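Local coordinates for leucine aminopeptidase (Legionella pneumophila, PDB 5GNE), which probably acts as a zinc-dependent aminopeptidase that releases residues from the amino ends of peptides, at residues D8-S13 against S34-P39; L26-D31 against L73-L78; A61-Q66 against S245-Q250; W280-Y285 against G307-G312. All coordinates share one frame; numbering follows the deposited sequence.

Contact 1 of 4, residues D8-S13 against S34-P39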
loop_
_atom_site.group_PDB
_atom_site.type_symbol
_atom_site.label_atom_id
_atom_site.label_comp_id
_atom_site.label_asym_id
_atom_site.label_seq_id
_atom_site.Cartn_x
_atom_site.Cartn_y
_atom_site.Cartn_z
ATOM N N ASP A 8 -7.943 -7.646 -20.260
ATOM C CA ASP A 8 -7.845 -7.683 -18.826
ATOM C C ASP A 8 -9.122 -8.251 -18.269
ATOM O O ASP A 8 -10.213 -8.019 -18.796
ATOM C CB ASP A 8 -7.598 -6.289 -18.260
ATOM C CG ASP A 8 -6.308 -5.687 -18.762
ATOM O OD1 ASP A 8 -5.254 -6.033 -18.199
ATOM O OD2 ASP A 8 -6.340 -4.892 -19.728
ATOM N N ARG A 9 -8.977 -9.026 -17.208
ATOM C CA ARG A 9 -10.136 -9.479 -16.491
ATOM C C ARG A 9 -10.157 -8.785 -15.147
ATOM O O ARG A 9 -9.242 -8.933 -14.329
ATOM C CB ARG A 9 -10.137 -11.001 -16.355
ATOM C CG ARG A 9 -10.263 -11.685 -17.715
ATOM C CD ARG A 9 -10.398 -13.205 -17.588
ATOM N NE ARG A 9 -9.125 -13.843 -17.301
ATOM C CZ ARG A 9 -8.981 -15.152 -17.212
ATOM N NH1 ARG A 9 -10.047 -15.930 -17.363
ATOM N NH2 ARG A 9 -7.789 -15.680 -16.962
ATOM N N ILE A 10 -11.212 -8.007 -14.924
ATOM C CA ILE A 10 -11.274 -7.145 -13.743
ATOM C C ILE A 10 -12.631 -7.249 -13.100
ATOM O O ILE A 10 -13.612 -7.639 -13.740
ATOM C CB ILE A 10 -11.008 -5.667 -14.071
ATOM C CG1 ILE A 10 -12.110 -5.090 -14.959
ATOM C CG2 ILE A 10 -9.695 -5.488 -14.796
ATOM C CD1 ILE A 10 -11.866 -3.623 -15.263
ATOM N N ILE A 11 -12.673 -6.903 -11.816
ATOM C CA ILE A 11 -13.925 -6.866 -11.078
ATOM C C ILE A 11 -14.264 -5.410 -10.791
ATOM O O ILE A 11 -13.427 -4.652 -10.313
ATOM C CB ILE A 11 -13.830 -7.685 -9.785
ATOM C CG1 ILE A 11 -13.703 -9.170 -10.152
ATOM C CG2 ILE A 11 -15.050 -7.457 -8.890
ATOM C CD1 ILE A 11 -13.343 -10.021 -8.976
ATOM N N VAL A 12 -15.469 -5.006 -11.166
ATOM C CA VAL A 12 -15.954 -3.642 -10.952
ATOM C C VAL A 12 -17.326 -3.598 -10.297
ATOM O O VAL A 12 -18.099 -4.526 -10.402
ATOM C CB VAL A 12 -16.034 -2.888 -12.266
ATOM C CG1 VAL A 12 -14.629 -2.761 -12.863
ATOM C CG2 VAL A 12 -16.972 -3.635 -13.210
ATOM N N SER A 13 -17.641 -2.490 -9.632
ATOM C CA SER A 13 -19.013 -2.264 -9.138
ATOM C C SER A 13 -19.974 -2.262 -10.318
ATOM O O SER A 13 -19.605 -1.902 -11.445
ATOM C CB SER A 13 -19.135 -0.947 -8.420
ATOM O OG SER A 13 -19.055 0.077 -9.397
ATOM N N SER A 34 -19.603 -6.845 -11.024
ATOM C CA SER A 34 -19.420 -7.565 -12.280
ATOM C C SER A 34 -17.979 -8.010 -12.504
ATOM O O SER A 34 -17.038 -7.261 -12.223
ATOM C CB SER A 34 -19.863 -6.693 -13.455
ATOM O OG SER A 34 -21.240 -6.349 -13.301
ATOM N N PHE A 35 -17.823 -9.231 -13.006
ATOM C CA PHE A 35 -16.530 -9.769 -13.388
ATOM C C PHE A 35 -16.457 -9.723 -14.902
ATOM O O PHE A 35 -17.254 -10.373 -15.582
ATOM C CB PHE A 35 -16.354 -11.201 -12.864
ATOM C CG PHE A 35 -15.065 -11.864 -13.290
ATOM C CD1 PHE A 35 -13.875 -11.157 -13.297
ATOM C CD2 PHE A 35 -15.040 -13.214 -13.631
ATOM C CE1 PHE A 35 -12.682 -11.768 -13.660
ATOM C CE2 PHE A 35 -13.841 -13.848 -14.022
ATOM C CZ PHE A 35 -12.667 -13.129 -14.033
ATOM N N ILE A 36 -15.554 -8.915 -15.445
ATOM C CA ILE A 36 -15.582 -8.651 -16.878
ATOM C C ILE A 36 -14.240 -8.784 -17.570
ATOM O O ILE A 36 -13.177 -8.751 -16.956
ATOM C CB ILE A 36 -16.113 -7.232 -17.186
ATOM C CG1 ILE A 36 -15.202 -6.170 -16.574
ATOM C CG2 ILE A 36 -17.543 -7.061 -16.688
ATOM C CD1 ILE A 36 -15.566 -4.709 -17.011
ATOM N N ALA A 37 -14.316 -8.935 -18.882
ATOM C CA ALA A 37 -13.136 -8.880 -19.713
ATOM C C ALA A 37 -13.240 -7.642 -20.587
ATOM O O ALA A 37 -14.253 -7.414 -21.252
ATOM C CB ALA A 37 -13.008 -10.145 -20.558
ATOM N N ILE A 38 -12.188 -6.838 -20.570
ATOM C CA ILE A 38 -12.206 -5.566 -21.260
ATOM C C ILE A 38 -10.757 -5.204 -21.564
ATOM O O ILE A 38 -9.875 -5.350 -20.719
ATOM C CB ILE A 38 -12.919 -4.447 -20.422
ATOM C CG1 ILE A 38 -13.209 -3.215 -21.291
ATOM C CG2 ILE A 38 -12.122 -4.054 -19.165
ATOM C CD1 ILE A 38 -13.878 -2.095 -20.535
ATOM N N PRO A 39 -10.492 -4.784 -22.800
ATOM C CA PRO A 39 -9.114 -4.417 -23.087
ATOM C C PRO A 39 -8.924 -2.968 -22.685
ATOM O O PRO A 39 -9.439 -2.062 -23.339
ATOM C CB PRO A 39 -8.995 -4.652 -24.594
ATOM C CG PRO A 39 -10.429 -4.601 -25.116
ATOM C CD PRO A 39 -11.373 -4.525 -23.948
#
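Ile10 and Ile36 touch where their side chains cross at a slant, with CG1 of Ile10 3.7 Å from CG1 of Ile36. Each holds CG1 between its own backbone N and carbonyl carbon (chi1 66° and 62°), so these two carbons are brought together across the strands. Beyond them the branches mesh. CD1 of Ile36 fits between CG1 of Ile10 and CG2 of Val12, and the Ile36 and Val12 side chains cross at about a right angle. CD1 of Ile10 turns the other way and meets CG2 of Ile38 at 3.9 Å. Tyr17 and Leu20 of helix 14-20 cover this isoleucine-valine face.

The two strands are the inner pair of a four-stranded antiparallel sheet in the order 25-29, 33-38, 8-13, 59-60. Three hydrogen-bonded pairs join them: Asp8 with Ile38, Ile10 with Ile36, and Val12 with Ser34. The bond from Ile36 N to Ile10 O is almost straight, at 2.9 Å and 177°. At the Asp8 end, Asp8 N approaches Ile38 O from above the carbonyl plane.

On the other face the bump is Phe35. Its CG lies anti to the backbone N, and the ring leans over strand 8-13. CD1 of Phe35 touches CG1 of Ile11 at 3.7 Å, and CE1 of Phe35 touches CB of Arg9 at 3.8 Å. Ile10 O meets the ring edge near its plane. Leu78 of helix 75-81 packs on Phe35 and Leu79 on Ile11. The Arg9 guanidinium leads away to Thr68 O and Asn70 OD1, and Asp8 OD1 pairs with Lys167.

Contact 2 of 4, residues L26-D31 against L73-L78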
loop_
_atom_site.group_PDB
_atom_site.type_symbol
_atom_site.label_atom_id
_atom_site.label_comp_id
_atom_site.label_asym_id
_atom_site.label_seq_id
_atom_site.Cartn_x
_atom_site.Cartn_y
_atom_site.Cartn_z
ATOM N N LEU A 26 -19.252 -9.509 -20.274
ATOM C CA LEU A 26 -19.646 -9.886 -18.936
ATOM C C LEU A 26 -19.414 -11.355 -18.654
ATOM O O LEU A 26 -20.054 -12.205 -19.272
ATOM C CB LEU A 26 -21.115 -9.545 -18.729
ATOM C CG LEU A 26 -21.614 -9.773 -17.310
ATOM C CD1 LEU A 26 -20.856 -8.851 -16.352
ATOM C CD2 LEU A 26 -23.092 -9.496 -17.273
ATOM N N ILE A 27 -18.560 -11.678 -17.692
ATOM C CA ILE A 27 -18.316 -13.085 -17.397
ATOM C C ILE A 27 -19.246 -13.607 -16.292
ATOM O O ILE A 27 -19.862 -14.639 -16.436
ATOM C CB ILE A 27 -16.849 -13.328 -16.971
ATOM C CG1 ILE A 27 -15.883 -12.936 -18.086
ATOM C CG2 ILE A 27 -16.648 -14.786 -16.575
ATOM C CD1 ILE A 27 -14.441 -12.679 -17.589
ATOM N N ALA A 28 -19.324 -12.883 -15.183
ATOM C CA ALA A 28 -20.203 -13.218 -14.068
ATOM C C ALA A 28 -20.674 -11.915 -13.452
ATOM O O ALA A 28 -20.022 -10.889 -13.600
ATOM C CB ALA A 28 -19.491 -14.075 -13.038
ATOM N N GLN A 29 -21.823 -11.951 -12.794
ATOM C CA GLN A 29 -22.409 -10.771 -12.181
ATOM C C GLN A 29 -23.161 -11.096 -10.917
ATOM O O GLN A 29 -23.745 -12.148 -10.823
ATOM C CB GLN A 29 -23.350 -10.076 -13.156
ATOM C CG GLN A 29 -23.598 -8.600 -12.826
ATOM C CD GLN A 29 -24.348 -7.899 -13.928
ATOM O OE1 GLN A 29 -25.459 -8.295 -14.278
ATOM N NE2 GLN A 29 -23.741 -6.853 -14.492
ATOM N N SER A 30 -23.115 -10.190 -9.937
ATOM C CA SER A 30 -23.900 -10.301 -8.699
ATOM C C SER A 30 -24.818 -9.082 -8.579
ATOM O O SER A 30 -24.855 -8.250 -9.464
ATOM C CB SER A 30 -22.988 -10.392 -7.475
ATOM O OG SER A 30 -22.363 -9.127 -7.190
ATOM N N ASP A 31 -25.569 -8.961 -7.496
ATOM C CA ASP A 31 -26.414 -7.782 -7.334
ATOM C C ASP A 31 -25.574 -6.478 -7.301
ATOM O O ASP A 31 -26.091 -5.421 -7.651
ATOM C CB ASP A 31 -27.338 -7.915 -6.114
ATOM C CG ASP A 31 -26.598 -8.080 -4.809
ATOM O OD1 ASP A 31 -25.444 -8.546 -4.819
ATOM O OD2 ASP A 31 -27.205 -7.785 -3.755
ATOM N N LEU A 73 -12.914 -21.715 -14.753
ATOM C CA LEU A 73 -13.056 -20.906 -13.552
ATOM C C LEU A 73 -14.445 -21.042 -12.966
ATOM O O LEU A 73 -15.432 -21.062 -13.682
ATOM C CB LEU A 73 -12.795 -19.407 -13.831
ATOM C CG LEU A 73 -11.365 -19.051 -14.244
ATOM C CD1 LEU A 73 -11.237 -17.564 -14.536
ATOM C CD2 LEU A 73 -10.372 -19.462 -13.179
ATOM N N ASP A 74 -14.515 -21.125 -11.646
ATOM C CA ASP A 74 -15.783 -20.932 -10.973
ATOM C C ASP A 74 -15.958 -19.403 -10.799
ATOM O O ASP A 74 -15.643 -18.830 -9.758
ATOM C CB ASP A 74 -15.808 -21.688 -9.652
ATOM C CG ASP A 74 -17.156 -21.607 -8.949
ATOM O OD1 ASP A 74 -18.037 -20.820 -9.371
ATOM O OD2 ASP A 74 -17.330 -22.364 -7.971
ATOM N N SER A 75 -16.411 -18.753 -11.864
ATOM C CA SER A 75 -16.522 -17.308 -11.897
ATOM C C SER A 75 -17.350 -16.715 -10.771
ATOM O O SER A 75 -17.010 -15.640 -10.260
ATOM C CB SER A 75 -17.108 -16.850 -13.214
ATOM O OG SER A 75 -16.075 -16.693 -14.144
ATOM N N LYS A 76 -18.436 -17.381 -10.393
ATOM C CA LYS A 76 -19.285 -16.816 -9.368
ATOM C C LYS A 76 -18.625 -16.896 -8.003
ATOM O O LYS A 76 -18.756 -15.979 -7.196
ATOM C CB LYS A 76 -20.651 -17.495 -9.349
ATOM C CG LYS A 76 -21.373 -17.333 -10.665
ATOM C CD LYS A 76 -22.857 -17.588 -10.556
ATOM C CE LYS A 76 -23.537 -16.958 -11.759
ATOM N NZ LYS A 76 -23.049 -15.541 -11.962
ATOM N N LYS A 77 -17.901 -17.976 -7.736
ATOM C CA LYS A 77 -17.255 -18.083 -6.441
ATOM C C LYS A 77 -16.120 -17.056 -6.365
ATOM O O LYS A 77 -15.898 -16.416 -5.322
ATOM C CB LYS A 77 -16.735 -19.489 -6.184
ATOM C CG LYS A 77 -16.408 -19.695 -4.695
ATOM C CD LYS A 77 -15.815 -21.062 -4.454
ATOM C CE LYS A 77 -16.857 -22.151 -4.422
ATOM N NZ LYS A 77 -16.222 -23.422 -3.991
ATOM N N LEU A 78 -15.434 -16.871 -7.484
ATOM C CA LEU A 78 -14.383 -15.869 -7.568
ATOM C C LEU A 78 -14.964 -14.483 -7.286
ATOM O O LEU A 78 -14.454 -13.719 -6.459
ATOM C CB LEU A 78 -13.730 -15.900 -8.945
ATOM C CG LEU A 78 -12.666 -14.819 -9.154
ATOM C CD1 LEU A 78 -11.309 -15.266 -8.630
ATOM C CD2 LEU A 78 -12.559 -14.480 -10.634
#
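Ser75, which meets Ile27 and Ala28 across this contact, starts a helix whose first turn is held by Leu78 N bonded to Asp74 O at 3.0 Å. Asp74 is the N-cap. Its side chain adds a longer bond, with OD1 of Asp74 accepting from Lys77 N at 3.3 Å, from above the carboxylate plane.

No hydrogen bond links the two segments. The contact rests on a few atoms. CB of Ser75 lies 3.7 Å from CB of Ala28, methyl against methylene. OG of Ser75 comes close to CG2 of Ile27, at 3.1 Å. CG2 is anti to the backbone N of Ile27, which puts this methyl on the Ser75 side.

Lys76 adds a looser wing. Its chain bends at chi4 (-48°), which places NZ over the strand. There NZ is 4.0 Å from CB of Ala28 and 3.6 Å from Gln29 O, near a carbonyl but not bonded to it. The Gln29 amide turns elsewhere and bonds Ser34 OG.

Ile27 and Ala28 both face Phe35, a classic beta bulge. Both make backbone hydrogen bonds to that residue. This is a surface contact, in which the start of helix 75-81 rests on strand 25-29, an edge strand of the antiparallel sheet. Ser75 and Leu78 of the helix also reach Phe35 on the next strand, 33-38.

Contact 3 of 4, residues A61-Q66 against S245-Q250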
loop_
_atom_site.group_PDB
_atom_site.type_symbol
_atom_site.label_atom_id
_atom_site.label_comp_id
_atom_site.label_asym_id
_atom_site.label_seq_id
_atom_site.Cartn_x
_atom_site.Cartn_y
_atom_site.Cartn_z
ATOM N N ALA A 61 -8.108 -8.978 -11.683
ATOM C CA ALA A 61 -8.206 -10.351 -11.184
ATOM C C ALA A 61 -7.006 -11.204 -11.538
ATOM O O ALA A 61 -6.817 -12.264 -10.935
ATOM C CB ALA A 61 -9.433 -11.011 -11.705
ATOM N N GLU A 62 -6.206 -10.764 -12.505
ATOM C CA GLU A 62 -5.107 -11.599 -12.988
ATOM C C GLU A 62 -4.235 -12.252 -11.909
ATOM O O GLU A 62 -3.880 -13.409 -12.045
ATOM C CB GLU A 62 -4.224 -10.816 -13.960
ATOM C CG GLU A 62 -3.291 -11.735 -14.723
ATOM C CD GLU A 62 -2.464 -11.010 -15.773
ATOM O OE1 GLU A 62 -1.291 -10.662 -15.507
ATOM O OE2 GLU A 62 -2.987 -10.825 -16.890
ATOM N N PRO A 63 -3.879 -11.526 -10.836
ATOM C CA PRO A 63 -3.048 -12.250 -9.868
ATOM C C PRO A 63 -3.778 -13.423 -9.222
ATOM O O PRO A 63 -3.118 -14.304 -8.724
ATOM C CB PRO A 63 -2.731 -11.184 -8.811
ATOM C CG PRO A 63 -2.837 -9.889 -9.550
ATOM C CD PRO A 63 -3.978 -10.090 -10.500
ATOM N N TYR A 64 -5.106 -13.435 -9.223
ATOM C CA TYR A 64 -5.827 -14.540 -8.605
ATOM C C TYR A 64 -6.053 -15.726 -9.558
ATOM O O TYR A 64 -6.181 -16.873 -9.112
ATOM C CB TYR A 64 -7.187 -14.060 -8.048
ATOM C CG TYR A 64 -7.087 -12.967 -6.984
ATOM C CD1 TYR A 64 -7.021 -13.290 -5.642
ATOM C CD2 TYR A 64 -7.032 -11.616 -7.334
ATOM C CE1 TYR A 64 -6.943 -12.318 -4.686
ATOM C CE2 TYR A 64 -6.949 -10.620 -6.373
ATOM C CZ TYR A 64 -6.905 -10.983 -5.049
ATOM O OH TYR A 64 -6.808 -10.012 -4.074
ATOM N N ILE A 65 -6.082 -15.470 -10.860
ATOM C CA ILE A 65 -6.459 -16.504 -11.816
ATOM C C ILE A 65 -5.436 -16.748 -12.930
ATOM O O ILE A 65 -5.548 -17.737 -13.665
ATOM C CB ILE A 65 -7.814 -16.177 -12.457
ATOM C CG1 ILE A 65 -7.774 -14.843 -13.200
ATOM C CG2 ILE A 65 -8.883 -16.139 -11.412
ATOM C CD1 ILE A 65 -9.100 -14.531 -13.852
ATOM N N GLN A 66 -4.447 -15.861 -13.040
ATOM C CA GLN A 66 -3.277 -16.066 -13.915
ATOM C C GLN A 66 -3.533 -16.708 -15.260
ATOM O O GLN A 66 -2.980 -17.797 -15.441
ATOM C CB GLN A 66 -2.222 -16.995 -13.272
ATOM C CG GLN A 66 -1.712 -16.686 -11.883
ATOM C CD GLN A 66 -2.421 -17.509 -10.806
ATOM O OE1 GLN A 66 -3.501 -18.059 -11.028
ATOM N NE2 GLN A 66 -1.815 -17.579 -9.626
ATOM N N SER A 245 0.482 -5.285 -5.914
ATOM C CA SER A 245 0.341 -5.999 -4.646
ATOM C C SER A 245 -0.364 -7.352 -4.824
ATOM O O SER A 245 -0.163 -8.264 -4.027
ATOM C CB SER A 245 -0.435 -5.169 -3.614
ATOM O OG SER A 245 -1.622 -4.637 -4.160
ATOM N N GLY A 246 -1.225 -7.456 -5.831
ATOM C CA GLY A 246 -1.783 -8.737 -6.231
ATOM C C GLY A 246 -0.677 -9.766 -6.389
ATOM O O GLY A 246 -0.614 -10.775 -5.683
ATOM N N TYR A 247 0.227 -9.487 -7.317
ATOM C CA TYR A 247 1.376 -10.359 -7.528
ATOM C C TYR A 247 2.216 -10.561 -6.276
ATOM O O TYR A 247 2.627 -11.682 -5.997
ATOM C CB TYR A 247 2.230 -9.818 -8.671
ATOM C CG TYR A 247 1.551 -10.045 -9.993
ATOM C CD1 TYR A 247 1.230 -11.343 -10.401
ATOM C CD2 TYR A 247 1.221 -8.991 -10.831
ATOM C CE1 TYR A 247 0.610 -11.580 -11.612
ATOM C CE2 TYR A 247 0.602 -9.221 -12.042
ATOM C CZ TYR A 247 0.299 -10.521 -12.426
ATOM O OH TYR A 247 -0.314 -10.765 -13.625
ATOM N N VAL A 248 2.461 -9.490 -5.520
ATOM C CA VAL A 248 3.251 -9.635 -4.302
ATOM C C VAL A 248 2.582 -10.601 -3.298
ATOM O O VAL A 248 3.259 -11.442 -2.689
ATOM C CB VAL A 248 3.524 -8.280 -3.637
ATOM C CG1 VAL A 248 4.193 -8.483 -2.295
ATOM C CG2 VAL A 248 4.410 -7.431 -4.532
ATOM N N VAL A 249 1.281 -10.464 -3.084
ATOM C CA VAL A 249 0.602 -11.340 -2.138
ATOM C C VAL A 249 0.652 -12.798 -2.610
ATOM O O VAL A 249 0.911 -13.726 -1.822
ATOM C CB VAL A 249 -0.864 -10.915 -1.909
ATOM C CG1 VAL A 249 -1.519 -11.886 -0.978
ATOM C CG2 VAL A 249 -0.886 -9.528 -1.280
ATOM N N GLN A 250 0.448 -12.990 -3.905
ATOM C CA GLN A 250 0.589 -14.306 -4.500
ATOM C C GLN A 250 2.021 -14.841 -4.280
ATOM O O GLN A 250 2.200 -16.030 -3.984
ATOM C CB GLN A 250 0.227 -14.261 -5.991
ATOM C CG GLN A 250 -1.245 -13.929 -6.220
ATOM C CD GLN A 250 -2.198 -14.940 -5.575
ATOM O OE1 GLN A 250 -2.108 -16.146 -5.827
ATOM N NE2 GLN A 250 -3.117 -14.449 -4.744
#
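Pro63 packs tightly on Gly246 and Tyr247. CB of Pro63 is 3.5 Å from C of Gly246. The two backbones come close here, with CA of Pro63 5.2 Å from CA of Gly246. CG of Pro63 makes a CH-pi contact over the centre of the Tyr247 ring, 4.1 Å from the centroid and only 3° off the ring normal.

Gln250 closes the next turn. Its CG is anti to the carbonyl carbon (chi1 -65°) and lies 3.1 Å from Pro63 O. The bend at chi2 then carries CD of Gln250 to 3.3 Å from the same oxygen.

At the phenol end of Tyr247 the carboxylate of Glu62 lies at the ring edge. The model puts the two groups too close together, so this pair is doubtful. Glu62 OE2 forms a salt bridge with Lys167.

The far side is looser. The Gln250 side chain crosses that of Tyr64 at about a right angle, with NE2 of Gln250 4.2 Å from CD1 of Tyr64. NE2 is bonded to Glu324. Gln66 leaves the short helix with positive phi on the solvent side and only loosely approaches Gln250.

No hydrogen bond crosses the contact. It joins helix 62-65 to helix 243-254. The Gly246 position is about 10 Å from the side chain of Glu238, which binds zinc in a structure of this protein but not here, at the two-zinc site of the M28 peptidase fold.

Contact 4 of 4, residues W280-Y285 against G307-G312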
loop_
_atom_site.group_PDB
_atom_site.type_symbol
_atom_site.label_atom_id
_atom_site.label_comp_id
_atom_site.label_asym_id
_atom_site.label_seq_id
_atom_site.Cartn_x
_atom_site.Cartn_y
_atom_site.Cartn_z
ATOM N N TRP A 280 -6.486 9.154 10.593
ATOM C CA TRP A 280 -7.701 8.369 10.394
ATOM C C TRP A 280 -7.386 6.906 10.070
ATOM O O TRP A 280 -6.533 6.611 9.235
ATOM C CB TRP A 280 -8.544 8.990 9.267
ATOM C CG TRP A 280 -9.242 10.263 9.665
ATOM C CD1 TRP A 280 -10.455 10.370 10.257
ATOM C CD2 TRP A 280 -8.728 11.603 9.546
ATOM N NE1 TRP A 280 -10.754 11.698 10.487
ATOM C CE2 TRP A 280 -9.703 12.469 10.075
ATOM C CE3 TRP A 280 -7.543 12.146 9.047
ATOM C CZ2 TRP A 280 -9.537 13.859 10.099
ATOM C CZ3 TRP A 280 -7.374 13.530 9.082
ATOM C CH2 TRP A 280 -8.366 14.366 9.601
ATOM N N LEU A 281 -8.099 6.002 10.734
ATOM C CA LEU A 281 -7.984 4.576 10.482
ATOM C C LEU A 281 -9.160 4.137 9.646
ATOM O O LEU A 281 -10.275 4.641 9.839
ATOM C CB LEU A 281 -7.965 3.793 11.794
ATOM C CG LEU A 281 -6.821 4.147 12.745
ATOM C CD1 LEU A 281 -6.909 3.332 14.019
ATOM C CD2 LEU A 281 -5.473 3.938 12.056
ATOM N N LEU A 282 -8.933 3.170 8.756
ATOM C CA LEU A 282 -9.993 2.695 7.877
ATOM C C LEU A 282 -10.713 1.579 8.564
ATOM O O LEU A 282 -10.085 0.810 9.279
ATOM C CB LEU A 282 -9.434 2.219 6.551
ATOM C CG LEU A 282 -9.332 3.355 5.540
ATOM C CD1 LEU A 282 -8.056 4.173 5.722
ATOM C CD2 LEU A 282 -9.459 2.816 4.135
ATOM N N LYS A 283 -12.033 1.504 8.414
ATOM C CA LYS A 283 -12.727 0.427 9.106
ATOM C C LYS A 283 -13.265 -0.688 8.206
ATOM O O LYS A 283 -13.743 -1.697 8.719
ATOM C CB LYS A 283 -13.870 0.954 9.979
ATOM C CG LYS A 283 -14.325 2.376 9.781
ATOM C CD LYS A 283 -15.466 2.634 10.780
ATOM C CE LYS A 283 -15.969 4.064 10.785
ATOM N NZ LYS A 283 -17.270 4.167 11.516
ATOM N N ASP A 284 -13.228 -0.529 6.889
ATOM C CA ASP A 284 -13.602 -1.666 6.049
ATOM C C ASP A 284 -12.387 -2.323 5.369
ATOM O O ASP A 284 -11.386 -1.681 5.058
ATOM C CB ASP A 284 -14.701 -1.270 5.039
ATOM C CG ASP A 284 -14.420 0.034 4.321
ATOM O OD1 ASP A 284 -13.348 0.161 3.705
ATOM O OD2 ASP A 284 -15.298 0.934 4.370
ATOM N N TYR A 285 -12.498 -3.623 5.147
ATOM C CA TYR A 285 -11.472 -4.357 4.443
ATOM C C TYR A 285 -10.139 -4.349 5.188
ATOM O O TYR A 285 -9.082 -4.446 4.581
ATOM C CB TYR A 285 -11.310 -3.815 3.021
ATOM C CG TYR A 285 -12.147 -4.576 2.024
ATOM C CD1 TYR A 285 -11.640 -5.718 1.401
ATOM C CD2 TYR A 285 -13.435 -4.181 1.718
ATOM C CE1 TYR A 285 -12.396 -6.438 0.494
ATOM C CE2 TYR A 285 -14.200 -4.896 0.817
ATOM C CZ TYR A 285 -13.674 -6.021 0.209
ATOM O OH TYR A 285 -14.430 -6.733 -0.689
ATOM N N GLY A 307 -9.055 9.334 14.377
ATOM C CA GLY A 307 -10.285 9.302 13.598
ATOM C C GLY A 307 -10.546 8.011 12.825
ATOM O O GLY A 307 -9.704 7.109 12.775
ATOM N N TYR A 308 -11.733 7.911 12.239
ATOM C CA TYR A 308 -12.103 6.761 11.423
ATOM C C TYR A 308 -12.738 7.213 10.108
ATOM O O TYR A 308 -13.394 8.248 10.035
ATOM C CB TYR A 308 -13.039 5.822 12.189
ATOM C CG TYR A 308 -12.333 5.134 13.338
ATOM C CD1 TYR A 308 -12.368 5.672 14.622
ATOM C CD2 TYR A 308 -11.618 3.958 13.139
ATOM C CE1 TYR A 308 -11.707 5.055 15.676
ATOM C CE2 TYR A 308 -10.958 3.333 14.182
ATOM C CZ TYR A 308 -10.999 3.881 15.449
ATOM O OH TYR A 308 -10.340 3.252 16.485
ATOM N N THR A 309 -12.501 6.437 9.060
ATOM C CA THR A 309 -13.030 6.724 7.731
ATOM C C THR A 309 -13.385 5.433 6.978
ATOM O O THR A 309 -13.028 4.325 7.410
ATOM C CB THR A 309 -12.028 7.599 6.931
ATOM O OG1 THR A 309 -12.578 7.926 5.652
ATOM C CG2 THR A 309 -10.695 6.899 6.745
ATOM N N LYS A 310 -14.139 5.569 5.894
ATOM C CA LYS A 310 -14.497 4.431 5.050
ATOM C C LYS A 310 -13.966 4.654 3.636
ATOM O O LYS A 310 -13.585 5.771 3.283
ATOM C CB LYS A 310 -16.014 4.199 5.027
ATOM C CG LYS A 310 -16.613 3.558 6.290
ATOM C CD LYS A 310 -17.617 2.442 5.911
ATOM C CE LYS A 310 -18.432 1.912 7.098
ATOM N NZ LYS A 310 -19.451 0.901 6.662
ATOM N N CYS A 311 -13.839 3.567 2.876
ATOM C CA CYS A 311 -13.286 3.610 1.519
ATOM C C CYS A 311 -14.200 2.921 0.516
ATOM O O CYS A 311 -15.029 2.099 0.883
ATOM C CB CYS A 311 -11.886 2.958 1.466
ATOM S SG CYS A 311 -10.987 3.416 -0.025
ATOM N N GLY A 312 -14.037 3.263 -0.755
ATOM C CA GLY A 312 -14.671 2.531 -1.837
ATOM C C GLY A 312 -14.100 1.122 -2.015
ATOM O O GLY A 312 -13.187 0.697 -1.299
#
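Leu281 bonds strand 306-309 through both its backbone polar atoms. Leu281 N gives to Gly307 O at 2.8 Å and 170°, from above the carbonyl plane. Leu281 O takes Thr309 N at 3.0 Å. Strands 279-282 and 306-309 run parallel and are joined through helix 288-302, a beta-alpha-beta crossover at one edge of the mixed eight-stranded sheet.

The bonding runs on past the end of strand 279-282. Lys283 N bonds Thr309 O at 3.2 Å, nearly along the C=O axis. After that a side chain takes over: Cys311 N gives a weak bond to Asp284 OD2. The same oxygen lies 3.2 Å from CD of Lys310. The Lys310 NZ is farther off and not in contact with it, so any charge attraction between them is probably modest.

Trp280 and Thr309 share a face with Leu282. CD1 of the Trp280 indole lies 3.4 Å from Tyr308 N and beside the Gly307 carbonyl carbon, where glycine has no side chain in the way. CG2 of Thr309 touches CB of Trp280 and CD1 of Leu282. Thr309 OG1 bonds Leu336 N. CD2 of Leu282 meets CB of Cys311 at 3.6 Å. Cys311 has its SG anti to the backbone N (chi1 -163°), and SG is disulfide-bonded to Cys315.

On the opposite face Leu281 and Tyr308 run alongside each other in the same direction. CB of Leu281 is 3.9 Å from CE2 of Tyr308. Ala295 of helix 288-302 touches both. The extended Lys283 chain crosses Tyr308 at about a right angle, and CE of Lys283 reaches CB of Tyr308 at 3.7 Å.

How the contacts relate
Contacts 1, 2 and 3 form one connected cluster. Contact 1 joins contact 2 through Phe35 O and Ile27 N, 2.8 Å apart, and joins contact 3 through Arg9 O and Ala61 N, 2.9 Å apart. Ile65 ties all three together: its CD1 packs on CZ of Phe35, and its CG2 lies 3.8 Å from CD1 of Leu78. Contact 3 then connects this cluster to the peptidase region. Contact 4 stands apart. Its centre is about 24 to 27 Å from the other three centres, and its nearest atoms are about 8 or 9 Å from theirs. It lies near the metal site, with the Cys311 side chain about 9 Å from a bound zinc ion.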